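Local coordinates for protein BlEst2 (PDB 6WPX) that probably hydrolyses ester bonds as a lipase or esterase and is held here in a propeptide form, its C-terminal domain having autoinhibitory effects, at residues A[201-206]-A[268-273]; A[74-79]-A[262-267]; A[162-167]-A[294-299]; A[155-160]-A[347-352]. All coordinates share one frame; numbering follows the deposited sequence.

Contact 1: residues A[201-206]-A[268-273]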
loop_
_atom_site.group_PDB
_atom_site.type_symbol
_atom_site.label_atom_id
_atom_site.label_comp_id
_atom_site.label_asym_id
_atom_site.label_seq_id
_atom_site.Cartn_x
_atom_site.Cartn_y
_atom_site.Cartn_z
ATOM N N LYS A 201 12.849 -9.290 19.103
ATOM C CA LYS A 201 13.296 -7.951 18.703
ATOM C C LYS A 201 12.940 -7.755 17.230
ATOM O O LYS A 201 13.159 -8.615 16.442
ATOM C CB LYS A 201 14.801 -7.794 18.898
ATOM C CG LYS A 201 15.289 -6.389 18.612
ATOM C CD LYS A 201 14.782 -5.367 19.611
ATOM C CE LYS A 201 14.984 -3.921 19.188
ATOM N NZ LYS A 201 15.402 -3.788 17.784
ATOM N N TYR A 202 12.448 -6.581 16.930
ATOM C CA TYR A 202 12.043 -6.128 15.591
ATOM C C TYR A 202 12.870 -4.971 15.101
ATOM O O TYR A 202 13.212 -4.068 15.870
ATOM C CB TYR A 202 10.560 -5.715 15.563
ATOM C CG TYR A 202 9.633 -6.886 15.744
ATOM C CD1 TYR A 202 9.202 -7.632 14.654
ATOM C CD2 TYR A 202 9.215 -7.280 17.013
ATOM C CE1 TYR A 202 8.406 -8.761 14.823
ATOM C CE2 TYR A 202 8.400 -8.391 17.194
ATOM C CZ TYR A 202 7.990 -9.124 16.096
ATOM O OH TYR A 202 7.182 -10.212 16.272
ATOM N N PHE A 203 13.161 -5.003 13.795
ATOM C CA PHE A 203 13.870 -3.963 13.051
ATOM C C PHE A 203 13.078 -3.694 11.804
ATOM O O PHE A 203 12.611 -4.631 11.150
ATOM C CB PHE A 203 15.270 -4.419 12.635
ATOM C CG PHE A 203 16.238 -4.614 13.766
ATOM C CD1 PHE A 203 16.253 -5.796 14.490
ATOM C CD2 PHE A 203 17.154 -3.617 14.098
ATOM C CE1 PHE A 203 17.168 -5.979 15.534
ATOM C CE2 PHE A 203 18.071 -3.807 15.129
ATOM C CZ PHE A 203 18.070 -4.985 15.843
ATOM N N THR A 204 12.958 -2.433 11.438
ATOM C CA THR A 204 12.251 -2.105 10.197
ATOM C C THR A 204 13.127 -1.275 9.318
ATOM O O THR A 204 13.859 -0.409 9.798
ATOM C CB THR A 204 10.896 -1.401 10.428
ATOM O OG1 THR A 204 11.131 -0.077 10.882
ATOM C CG2 THR A 204 9.956 -2.163 11.390
ATOM N N LEU A 205 13.071 -1.562 8.035
ATOM C CA LEU A 205 13.725 -0.786 6.990
ATOM C C LEU A 205 12.594 -0.268 6.118
ATOM O O LEU A 205 11.574 -0.949 5.942
ATOM C CB LEU A 205 14.691 -1.620 6.133
ATOM C CG LEU A 205 16.164 -1.609 6.582
ATOM C CD1 LEU A 205 16.322 -2.350 7.905
ATOM C CD2 LEU A 205 17.059 -2.276 5.515
ATOM N N ALA A 206 12.763 0.935 5.601
ATOM C CA ALA A 206 11.784 1.530 4.691
ATOM C C ALA A 206 12.525 2.352 3.664
ATOM O O ALA A 206 13.606 2.874 3.949
ATOM C CB ALA A 206 10.795 2.401 5.461
ATOM N N MET A 268 22.913 -6.106 7.479
ATOM C CA MET A 268 23.899 -7.042 8.066
ATOM C C MET A 268 24.238 -6.697 9.542
ATOM O O MET A 268 24.148 -7.609 10.370
ATOM C CB MET A 268 25.141 -7.225 7.225
ATOM C CG MET A 268 26.088 -8.313 7.791
ATOM S SD MET A 268 27.566 -8.558 6.814
ATOM C CE MET A 268 28.405 -6.967 7.047
ATOM N N PRO A 269 24.509 -5.429 9.929
ATOM C CA PRO A 269 24.711 -5.143 11.371
ATOM C C PRO A 269 23.442 -5.426 12.190
ATOM O O PRO A 269 23.544 -5.799 13.348
ATOM C CB PRO A 269 25.038 -3.637 11.414
ATOM C CG PRO A 269 24.652 -3.115 10.129
ATOM C CD PRO A 269 24.690 -4.206 9.115
ATOM N N LEU A 270 22.266 -5.271 11.586
ATOM C CA LEU A 270 20.967 -5.502 12.247
ATOM C C LEU A 270 20.722 -6.984 12.504
ATOM O O LEU A 270 19.853 -7.333 13.294
ATOM C CB LEU A 270 19.782 -4.891 11.443
ATOM C CG LEU A 270 19.904 -3.423 11.036
ATOM C CD1 LEU A 270 18.589 -2.909 10.496
ATOM C CD2 LEU A 270 20.375 -2.531 12.180
ATOM N N LEU A 271 21.515 -7.858 11.866
ATOM C CA LEU A 271 21.390 -9.289 12.100
ATOM C C LEU A 271 21.935 -9.650 13.480
ATOM O O LEU A 271 21.528 -10.666 14.014
ATOM C CB LEU A 271 22.149 -10.108 11.017
ATOM C CG LEU A 271 21.693 -9.933 9.564
ATOM C CD1 LEU A 271 22.717 -10.558 8.600
ATOM C CD2 LEU A 271 20.311 -10.516 9.335
ATOM N N THR A 272 22.851 -8.838 14.049
ATOM C CA THR A 272 23.520 -9.188 15.318
ATOM C C THR A 272 23.437 -8.150 16.435
ATOM O O THR A 272 23.516 -8.529 17.600
ATOM C CB THR A 272 25.004 -9.511 15.048
ATOM O OG1 THR A 272 25.668 -8.335 14.516
ATOM C CG2 THR A 272 25.179 -10.701 14.107
ATOM N N ILE A 273 23.364 -6.856 16.088
ATOM C CA ILE A 273 23.385 -5.748 17.041
ATOM C C ILE A 273 22.270 -5.817 18.098
ATOM O O ILE A 273 21.182 -6.317 17.806
ATOM C CB ILE A 273 23.336 -4.404 16.239
ATOM C CG1 ILE A 273 23.931 -3.240 17.028
ATOM C CG2 ILE A 273 21.922 -4.073 15.703
ATOM C CD1 ILE A 273 23.897 -1.823 16.224
#
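Leu270 reaches from the loop 268-273 to Phe203 and Leu205 of strand 201-205, and each of its side-chain carbons finds a partner there. Its CB lies over the Phe203 ring as a CH-pi donor, 4.3 Å from the centroid and 23° off the ring normal. CG comes next, nearest to Phe203 CD2, and the two methyls then part. Leu270 CD2 stays with the ring, 3.9 Å from Phe203 CD2, while Leu270 CD1 bridges to the next inward-facing strand residue and meets Leu205 CD1 at 3.5 Å, closer than carbons normally pack. CG of Leu270 stands beside its backbone N (chi1 -52°), which turns the branch to the strand.

The aromatic ring is sandwiched by polar atoms as well. Leu270 O sits 3.7 Å above one face, shifted toward the rim, and Lys201 NZ lies 3.5 Å over the opposite face, where bonds to Tyr202 O (2.9 Å from NZ) and to Thr245 OG1 hold it. At the outer end Ile273 CG2 approaches Phe203 CE2 to 3.9 Å. Arg140 NH1 draws the loop in by binding both Leu270 O and Ile273 O. The loop, which continues from helix 260-267, is thus laid against one side of strand 201-205, itself placed between strands 138-144 and 245-246 of the mixed central sheet.

Contact 2: residues A[74-79]-A[262-267]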
loop_
_atom_site.group_PDB
_atom_site.type_symbol
_atom_site.label_atom_id
_atom_site.label_comp_id
_atom_site.label_asym_id
_atom_site.label_seq_id
_atom_site.Cartn_x
_atom_site.Cartn_y
_atom_site.Cartn_z
ATOM N N TRP A 74 25.442 -15.941 1.927
ATOM C CA TRP A 74 26.512 -16.936 1.921
ATOM C C TRP A 74 27.901 -16.305 2.001
ATOM O O TRP A 74 28.690 -16.702 2.867
ATOM C CB TRP A 74 26.398 -17.858 0.700
ATOM C CG TRP A 74 27.454 -18.929 0.661
ATOM C CD1 TRP A 74 27.400 -20.143 1.267
ATOM C CD2 TRP A 74 28.750 -18.834 0.071
ATOM N NE1 TRP A 74 28.569 -20.833 1.057
ATOM C CE2 TRP A 74 29.413 -20.057 0.314
ATOM C CE3 TRP A 74 29.414 -17.839 -0.676
ATOM C CZ2 TRP A 74 30.715 -20.311 -0.144
ATOM C CZ3 TRP A 74 30.708 -18.082 -1.104
ATOM C CH2 TRP A 74 31.336 -19.316 -0.865
ATOM N N LYS A 75 28.213 -15.317 1.130
ATOM C CA LYS A 75 29.561 -14.726 1.107
ATOM C C LYS A 75 29.910 -13.971 2.402
ATOM O O LYS A 75 31.074 -13.754 2.684
ATOM C CB LYS A 75 29.787 -13.854 -0.143
ATOM C CG LYS A 75 29.210 -12.455 -0.091
ATOM C CD LYS A 75 29.479 -11.789 -1.413
ATOM C CE LYS A 75 28.798 -10.461 -1.593
ATOM N NZ LYS A 75 29.142 -9.906 -2.939
ATOM N N ASN A 76 28.904 -13.605 3.179
ATOM C CA ASN A 76 29.083 -12.915 4.443
ATOM C C ASN A 76 29.007 -13.867 5.631
ATOM O O ASN A 76 28.952 -13.420 6.774
ATOM C CB ASN A 76 28.126 -11.740 4.563
ATOM C CG ASN A 76 28.556 -10.547 3.711
ATOM O OD1 ASN A 76 29.567 -9.921 3.981
ATOM N ND2 ASN A 76 27.848 -10.255 2.621
ATOM N N GLY A 77 29.018 -15.174 5.350
ATOM C CA GLY A 77 29.074 -16.233 6.355
ATOM C C GLY A 77 27.755 -16.626 6.984
ATOM O O GLY A 77 27.745 -17.243 8.054
ATOM N N TYR A 78 26.643 -16.300 6.306
ATOM C CA TYR A 78 25.323 -16.632 6.791
ATOM C C TYR A 78 24.701 -17.777 6.042
ATOM O O TYR A 78 24.620 -17.762 4.811
ATOM C CB TYR A 78 24.362 -15.426 6.738
ATOM C CG TYR A 78 24.565 -14.450 7.869
ATOM C CD1 TYR A 78 25.557 -13.481 7.805
ATOM C CD2 TYR A 78 23.815 -14.542 9.035
ATOM C CE1 TYR A 78 25.782 -12.606 8.865
ATOM C CE2 TYR A 78 24.031 -13.672 10.104
ATOM C CZ TYR A 78 25.016 -12.705 10.012
ATOM O OH TYR A 78 25.269 -11.861 11.065
ATOM N N ASP A 79 24.217 -18.750 6.789
ATOM C CA ASP A 79 23.396 -19.808 6.208
ATOM C C ASP A 79 22.027 -19.177 6.025
ATOM O O ASP A 79 21.726 -18.144 6.651
ATOM C CB ASP A 79 23.328 -21.040 7.095
ATOM C CG ASP A 79 24.540 -21.914 6.901
ATOM O OD1 ASP A 79 24.830 -22.293 5.725
ATOM O OD2 ASP A 79 25.200 -22.217 7.906
ATOM N N LEU A 262 22.319 -4.134 -2.567
ATOM C CA LEU A 262 21.931 -2.852 -2.025
ATOM C C LEU A 262 21.636 -2.908 -0.524
ATOM O O LEU A 262 22.122 -2.058 0.210
ATOM C CB LEU A 262 20.704 -2.275 -2.783
ATOM C CG LEU A 262 20.873 -1.958 -4.306
ATOM C CD1 LEU A 262 19.576 -1.363 -4.881
ATOM C CD2 LEU A 262 22.032 -0.968 -4.562
ATOM N N THR A 263 20.834 -3.870 -0.069
ATOM C CA THR A 263 20.382 -3.846 1.332
ATOM C C THR A 263 20.976 -4.901 2.250
ATOM O O THR A 263 20.988 -4.647 3.457
ATOM C CB THR A 263 18.865 -3.869 1.424
ATOM O OG1 THR A 263 18.381 -5.023 0.741
ATOM C CG2 THR A 263 18.236 -2.579 0.868
ATOM N N PHE A 264 21.485 -6.044 1.733
ATOM C CA PHE A 264 22.117 -6.980 2.658
ATOM C C PHE A 264 23.227 -6.285 3.485
ATOM O O PHE A 264 23.209 -6.452 4.707
ATOM C CB PHE A 264 22.685 -8.245 1.980
ATOM C CG PHE A 264 23.151 -9.256 2.997
ATOM C CD1 PHE A 264 24.439 -9.189 3.531
ATOM C CD2 PHE A 264 22.290 -10.259 3.452
ATOM C CE1 PHE A 264 24.843 -10.068 4.540
ATOM C CE2 PHE A 264 22.698 -11.145 4.458
ATOM C CZ PHE A 264 23.984 -11.047 4.986
ATOM N N PRO A 265 24.181 -5.515 2.899
ATOM C CA PRO A 265 25.205 -4.870 3.747
ATOM C C PRO A 265 24.598 -3.896 4.769
ATOM O O PRO A 265 25.167 -3.714 5.856
ATOM C CB PRO A 265 26.080 -4.119 2.727
ATOM C CG PRO A 265 25.794 -4.706 1.429
ATOM C CD PRO A 265 24.387 -5.157 1.469
ATOM N N VAL A 266 23.407 -3.308 4.435
ATOM C CA VAL A 266 22.707 -2.349 5.284
ATOM C C VAL A 266 22.073 -3.052 6.487
ATOM O O VAL A 266 22.257 -2.596 7.604
ATOM C CB VAL A 266 21.683 -1.465 4.509
ATOM C CG1 VAL A 266 20.981 -0.483 5.473
ATOM C CG2 VAL A 266 22.369 -0.710 3.361
ATOM N N PHE A 267 21.353 -4.158 6.281
ATOM C CA PHE A 267 20.776 -4.835 7.443
ATOM C C PHE A 267 21.741 -5.834 8.078
ATOM O O PHE A 267 21.425 -6.342 9.136
ATOM C CB PHE A 267 19.394 -5.457 7.139
ATOM C CG PHE A 267 19.327 -6.543 6.091
ATOM C CD1 PHE A 267 19.811 -7.825 6.361
ATOM C CD2 PHE A 267 18.687 -6.318 4.867
ATOM C CE1 PHE A 267 19.729 -8.834 5.399
ATOM C CE2 PHE A 267 18.605 -7.334 3.910
ATOM C CZ PHE A 267 19.117 -8.583 4.185
#
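The side-chain amide nitrogen of Asn76, hydrogen-bonded to Gln72 O one turn back in helix 69-75, also rests against the Phe264 ring. Asn76 ND2 comes within 3.6 Å of Phe264 CE1 on an oblique line, and the two side chains run antiparallel to one another, the amide and ring planes only 15° apart. Asn76 CB adds a contact of 3.7 Å to the same CE1. The bond to Gln72 O probably helps to hold the amide in this orientation against the ring.

Asn76 is the first residue to leave the helix, and Gly77, with its positive phi, is the C-prime residue of a Schellman motif in which Gly77 N binds Trp74 O at 2.9 Å. The reversal brings Tyr78 round to the same aromatic partner: Tyr78 CD1 lies near the plane of the Phe264 ring, at the edge, 4.0 Å from Phe264 CZ. Phe264 can stretch out to both because its CG is anti to the backbone N (chi1 -172°). Met69 and Gln72 of helix 69-75 and Ile50 of strand 50-53 also touch Phe264, while Phe267 continues the packing onto Phe52 and onto Ile142 and Leu144; helix 260-267 is thereby seated against both helix 69-75 and the central sheet.

Contact 3: residues A[162-167]-A[294-299]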
loop_
_atom_site.group_PDB
_atom_site.type_symbol
_atom_site.label_atom_id
_atom_site.label_comp_id
_atom_site.label_asym_id
_atom_site.label_seq_id
_atom_site.Cartn_x
_atom_site.Cartn_y
_atom_site.Cartn_z
ATOM N N ALA A 162 -12.816 1.997 -7.658
ATOM C CA ALA A 162 -11.878 0.960 -8.115
ATOM C C ALA A 162 -12.533 -0.396 -8.367
ATOM O O ALA A 162 -11.843 -1.311 -8.794
ATOM C CB ALA A 162 -10.763 0.795 -7.087
ATOM N N GLY A 163 -13.838 -0.512 -8.096
ATOM C CA GLY A 163 -14.618 -1.741 -8.214
ATOM C C GLY A 163 -14.474 -2.484 -9.525
ATOM O O GLY A 163 -14.159 -3.684 -9.541
ATOM N N TRP A 164 -14.695 -1.772 -10.635
ATOM C CA TRP A 164 -14.621 -2.342 -11.977
ATOM C C TRP A 164 -13.221 -2.828 -12.325
ATOM O O TRP A 164 -13.070 -3.955 -12.787
ATOM C CB TRP A 164 -15.148 -1.348 -13.012
ATOM C CG TRP A 164 -16.568 -0.923 -12.761
ATOM C CD1 TRP A 164 -17.697 -1.526 -13.228
ATOM C CD2 TRP A 164 -17.007 0.181 -11.960
ATOM N NE1 TRP A 164 -18.813 -0.836 -12.809
ATOM C CE2 TRP A 164 -18.419 0.206 -12.016
ATOM C CE3 TRP A 164 -16.344 1.149 -11.187
ATOM C CZ2 TRP A 164 -19.180 1.160 -11.330
ATOM C CZ3 TRP A 164 -17.099 2.097 -10.510
ATOM C CH2 TRP A 164 -18.497 2.105 -10.593
ATOM N N LEU A 165 -12.188 -2.020 -12.038
ATOM C CA LEU A 165 -10.814 -2.417 -12.312
ATOM C C LEU A 165 -10.322 -3.552 -11.414
ATOM O O LEU A 165 -9.723 -4.502 -11.918
ATOM C CB LEU A 165 -9.840 -1.218 -12.246
ATOM C CG LEU A 165 -8.391 -1.524 -12.567
ATOM C CD1 LEU A 165 -8.223 -1.971 -14.030
ATOM C CD2 LEU A 165 -7.496 -0.320 -12.240
ATOM N N ALA A 166 -10.558 -3.446 -10.093
ATOM C CA ALA A 166 -10.135 -4.463 -9.135
ATOM C C ALA A 166 -10.696 -5.850 -9.474
ATOM O O ALA A 166 -9.976 -6.840 -9.346
ATOM C CB ALA A 166 -10.530 -4.063 -7.731
ATOM N N ASP A 167 -11.932 -5.907 -9.966
ATOM C CA ASP A 167 -12.576 -7.159 -10.346
ATOM C C ASP A 167 -11.826 -7.906 -11.482
ATOM O O ASP A 167 -11.289 -8.991 -11.210
ATOM C CB ASP A 167 -14.066 -6.936 -10.665
ATOM C CG ASP A 167 -14.953 -6.729 -9.434
ATOM O OD1 ASP A 167 -14.433 -6.827 -8.296
ATOM O OD2 ASP A 167 -16.165 -6.454 -9.610
ATOM N N GLY A 294 -14.050 6.019 -11.644
ATOM C CA GLY A 294 -13.872 4.661 -12.119
ATOM C C GLY A 294 -15.091 4.215 -12.889
ATOM O O GLY A 294 -16.135 4.859 -12.844
ATOM N N GLY A 295 -14.969 3.104 -13.580
ATOM C CA GLY A 295 -16.081 2.585 -14.363
ATOM C C GLY A 295 -15.577 1.640 -15.416
ATOM O O GLY A 295 -14.484 1.083 -15.296
ATOM N N GLU A 296 -16.361 1.489 -16.452
ATOM C CA GLU A 296 -16.059 0.661 -17.598
ATOM C C GLU A 296 -16.206 1.527 -18.822
ATOM O O GLU A 296 -16.989 2.491 -18.824
ATOM C CB GLU A 296 -17.024 -0.527 -17.668
ATOM C CG GLU A 296 -16.632 -1.632 -16.694
ATOM C CD GLU A 296 -17.600 -2.797 -16.558
ATOM O OE1 GLU A 296 -18.776 -2.667 -16.970
ATOM O OE2 GLU A 296 -17.181 -3.841 -16.012
ATOM N N ASN A 297 -15.414 1.212 -19.849
ATOM C CA ASN A 297 -15.430 1.935 -21.100
ATOM C C ASN A 297 -15.363 0.938 -22.250
ATOM O O ASN A 297 -14.420 0.152 -22.347
ATOM C CB ASN A 297 -14.251 2.910 -21.148
ATOM C CG ASN A 297 -14.104 3.650 -22.453
ATOM O OD1 ASN A 297 -15.075 3.898 -23.165
ATOM N ND2 ASN A 297 -12.887 4.054 -22.766
ATOM N N HIS A 298 -16.366 0.975 -23.122
ATOM C CA HIS A 298 -16.446 0.090 -24.284
ATOM C C HIS A 298 -16.083 0.826 -25.587
ATOM O O HIS A 298 -16.113 0.213 -26.650
ATOM C CB HIS A 298 -17.851 -0.525 -24.382
ATOM C CG HIS A 298 -18.158 -1.488 -23.278
ATOM N ND1 HIS A 298 -18.493 -1.043 -22.010
ATOM C CD2 HIS A 298 -18.173 -2.840 -23.286
ATOM C CE1 HIS A 298 -18.708 -2.135 -21.296
ATOM N NE2 HIS A 298 -18.537 -3.238 -22.024
ATOM N N GLY A 299 -15.752 2.114 -25.490
ATOM C CA GLY A 299 -15.374 2.926 -26.642
ATOM C C GLY A 299 -14.705 4.211 -26.214
ATOM O O GLY A 299 -13.511 4.229 -25.912
HETATM O O HOH W 1 -14.661 -5.197 -14.688
#
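A short helix laid across an antiparallel sheet brings Trp164 of helix 163-169 onto Gly295 of strand 290-297, the outermost strand on that side. The segment axes pass 7.2 Å apart at 67°. Glycine at 294 suits this close approach, since a side chain there would point at the indole, its CB within 3.8 Å of Trp164 CE3. Gly295 CA stands over the face of the indole's six-membered ring as a CH-pi donor, 3.8 Å from its centroid, and Gly295 N lies 3.4 Å from Trp164 CE3. Gly295 is glycine for a separate reason: in its backbone conformation a CB would collide with the preceding carbonyl oxygen.

The Glu296 and Trp164 side chains cross at about a right angle, Glu296 CG 3.6 Å from Trp164 CD1 and the carboxylate plane turned 59° from that of the ring. A water donates to Trp164 O at 2.8 Å and to Glu296 OE2 at 3.2 Å. Cutting Trp164 back to an alanine would probably strip the glycine backbone of its aromatic cover and open a gap between helix and strand.

The indole also touches Ala378 of the adjacent strand 377-386. Such an arrangement is plain helix-on-sheet packing, in which a broad aromatic ring lies flat on a bare strand backbone.

Contact 4: residues A[155-160]-A[347-352]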
loop_
_atom_site.group_PDB
_atom_site.type_symbol
_atom_site.label_atom_id
_atom_site.label_comp_id
_atom_site.label_asym_id
_atom_site.label_seq_id
_atom_site.Cartn_x
_atom_site.Cartn_y
_atom_site.Cartn_z
ATOM N N ASP A 155 -6.384 0.243 0.217
ATOM C CA ASP A 155 -7.624 0.966 0.530
ATOM C C ASP A 155 -8.262 1.428 -0.756
ATOM O O ASP A 155 -9.479 1.317 -0.910
ATOM C CB ASP A 155 -7.366 2.191 1.406
ATOM C CG ASP A 155 -6.850 1.847 2.771
ATOM O OD1 ASP A 155 -6.865 0.652 3.125
ATOM O OD2 ASP A 155 -6.475 2.775 3.510
ATOM N N LEU A 156 -7.428 1.935 -1.680
ATOM C CA LEU A 156 -7.858 2.387 -3.000
ATOM C C LEU A 156 -8.467 1.243 -3.799
ATOM O O LEU A 156 -9.568 1.414 -4.329
ATOM C CB LEU A 156 -6.701 3.064 -3.780
ATOM C CG LEU A 156 -6.995 3.467 -5.228
ATOM C CD1 LEU A 156 -8.072 4.575 -5.310
ATOM C CD2 LEU A 156 -5.705 3.923 -5.942
ATOM N N ALA A 157 -7.774 0.085 -3.876
ATOM C CA ALA A 157 -8.229 -1.107 -4.604
ATOM C C ALA A 157 -9.614 -1.607 -4.146
ATOM O O ALA A 157 -10.355 -2.175 -4.941
ATOM C CB ALA A 157 -7.223 -2.232 -4.437
ATOM N N TYR A 158 -9.914 -1.470 -2.853
ATOM C CA TYR A 158 -11.168 -1.918 -2.263
ATOM C C TYR A 158 -12.256 -0.835 -2.235
ATOM O O TYR A 158 -13.348 -1.073 -1.726
ATOM C CB TYR A 158 -10.903 -2.487 -0.862
ATOM C CG TYR A 158 -10.440 -3.914 -0.957
ATOM C CD1 TYR A 158 -9.115 -4.216 -1.275
ATOM C CD2 TYR A 158 -11.344 -4.973 -0.840
ATOM C CE1 TYR A 158 -8.695 -5.534 -1.444
ATOM C CE2 TYR A 158 -10.934 -6.296 -1.023
ATOM C CZ TYR A 158 -9.606 -6.567 -1.317
ATOM O OH TYR A 158 -9.192 -7.858 -1.473
ATOM N N SER A 159 -11.983 0.324 -2.820
ATOM C CA SER A 159 -12.938 1.442 -2.811
ATOM C C SER A 159 -13.938 1.368 -3.949
ATOM O O SER A 159 -13.742 0.611 -4.899
ATOM C CB SER A 159 -12.207 2.782 -2.781
ATOM O OG SER A 159 -11.643 3.073 -4.051
ATOM N N ASN A 160 -15.053 2.103 -3.820
ATOM C CA ASN A 160 -16.121 2.099 -4.814
ATOM C C ASN A 160 -15.657 2.382 -6.230
ATOM O O ASN A 160 -15.997 1.616 -7.111
ATOM C CB ASN A 160 -17.252 3.070 -4.408
ATOM C CG ASN A 160 -18.060 2.522 -3.267
ATOM O OD1 ASN A 160 -17.577 2.428 -2.143
ATOM N ND2 ASN A 160 -19.286 2.112 -3.537
ATOM N N ASP A 347 2.416 -4.297 -7.335
ATOM C CA ASP A 347 1.903 -4.717 -6.003
ATOM C C ASP A 347 0.387 -4.959 -6.053
ATOM O O ASP A 347 -0.072 -5.789 -6.823
ATOM C CB ASP A 347 2.432 -3.837 -4.849
ATOM C CG ASP A 347 2.184 -2.313 -4.853
ATOM O OD1 ASP A 347 2.973 -1.586 -5.468
ATOM O OD2 ASP A 347 1.206 -1.873 -4.223
ATOM N N VAL A 348 -0.327 -4.261 -5.189
ATOM C CA VAL A 348 -1.800 -4.273 -5.049
ATOM C C VAL A 348 -2.467 -4.173 -6.419
ATOM O O VAL A 348 -3.466 -4.828 -6.576
ATOM C CB VAL A 348 -2.191 -3.144 -4.095
ATOM C CG1 VAL A 348 -3.639 -2.753 -4.228
ATOM C CG2 VAL A 348 -1.839 -3.529 -2.677
ATOM N N PHE A 349 -1.914 -3.387 -7.347
ATOM C CA PHE A 349 -2.535 -3.281 -8.667
ATOM C C PHE A 349 -1.776 -4.102 -9.733
ATOM O O PHE A 349 -1.989 -3.881 -10.927
ATOM C CB PHE A 349 -2.692 -1.803 -9.097
ATOM C CG PHE A 349 -3.784 -1.046 -8.374
ATOM C CD1 PHE A 349 -3.520 -0.371 -7.190
ATOM C CD2 PHE A 349 -5.072 -1.003 -8.882
ATOM C CE1 PHE A 349 -4.538 0.328 -6.522
ATOM C CE2 PHE A 349 -6.091 -0.308 -8.210
ATOM C CZ PHE A 349 -5.814 0.363 -7.046
ATOM N N GLU A 350 -0.944 -5.081 -9.327
ATOM C CA GLU A 350 -0.241 -5.944 -10.284
ATOM C C GLU A 350 -1.221 -6.517 -11.343
ATOM O O GLU A 350 -2.342 -6.924 -11.003
ATOM C CB GLU A 350 0.455 -7.099 -9.544
ATOM C CG GLU A 350 1.255 -8.041 -10.425
ATOM C CD GLU A 350 2.147 -8.968 -9.636
ATOM O OE1 GLU A 350 3.358 -8.670 -9.542
ATOM O OE2 GLU A 350 1.629 -9.941 -9.041
ATOM N N GLY A 351 -0.798 -6.501 -12.605
ATOM C CA GLY A 351 -1.592 -7.037 -13.705
ATOM C C GLY A 351 -2.256 -6.008 -14.597
ATOM O O GLY A 351 -2.794 -6.361 -15.639
ATOM N N GLY A 352 -2.236 -4.745 -14.192
ATOM C CA GLY A 352 -2.840 -3.666 -14.958
ATOM C C GLY A 352 -1.823 -2.724 -15.564
ATOM O O GLY A 352 -0.613 -2.987 -15.534
#
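Leu156 and Phe349 set their side chains at about a right angle to each other, where the end of helix 152-157 meets a type II beta turn running from Phe349 to Gly352 between two strands of an antiparallel sheet. The ring leads with its far end: Phe349 CZ lies 3.7 Å from Leu156 CD2 and also 3.7 Å from Ala157 CA, both approaches oblique to the ring. Leu156 reaches over because its CG is anti to the backbone N (chi1 175°), which swings the isobutyl group out alongside the helix end.

Val348, just before the turn, makes the second half of the junction. Its CG1 meets Ala157 CB at 3.6 Å, so that the alanine methyl touches valine and phenylalanine alike. A bond from Glu350 N to Asp347 O (2.7 Å) closes the bend before the turn, while the turn's own bond, Gly352 N to Phe349 O, is weak at 3.4 Å; Thr345 OG1 also bonds Phe349 O.

Leu156 also packs on Leu380 and Ile382 of strand 377-386, and Phe349 on Leu380, so three elements converge in a buried apolar cluster. With an alanine in place of Leu156, the end of the Phe349 ring would probably lose one of its flanking walls and a gap would open beside strand 377-386. At the helix end Leu156 O is gripped twice: by Ser159 N at 3.0 Å and, in the carbonyl plane on a lone pair, by Ser159 OG at 2.7 Å.

Overall arrangement
The four contacts fall into two pairs. Contacts 1 and 2, with centres 12 Å apart, are bridged by Tyr78 of contact 2, whose CZ packs on Leu271 CD1 of contact 1 at 3.4 Å, joining the loop 268-273 to the end of helix 69-75 over the central alpha/beta sheet. Contacts 3 and 4, also 12 Å apart between centres, follow one another through helices 152-157 and 163-169; Leu165 CD2 lies 4.2 Å from Phe349 CD2. Between the pairs the centres stand 30 to 44 Å apart. The second pair fastens these helices to a strand (contact 3) and an inter-strand loop (contact 4) of the later antiparallel sheet, consistent with close association of the C-terminal part and the hydrolase region.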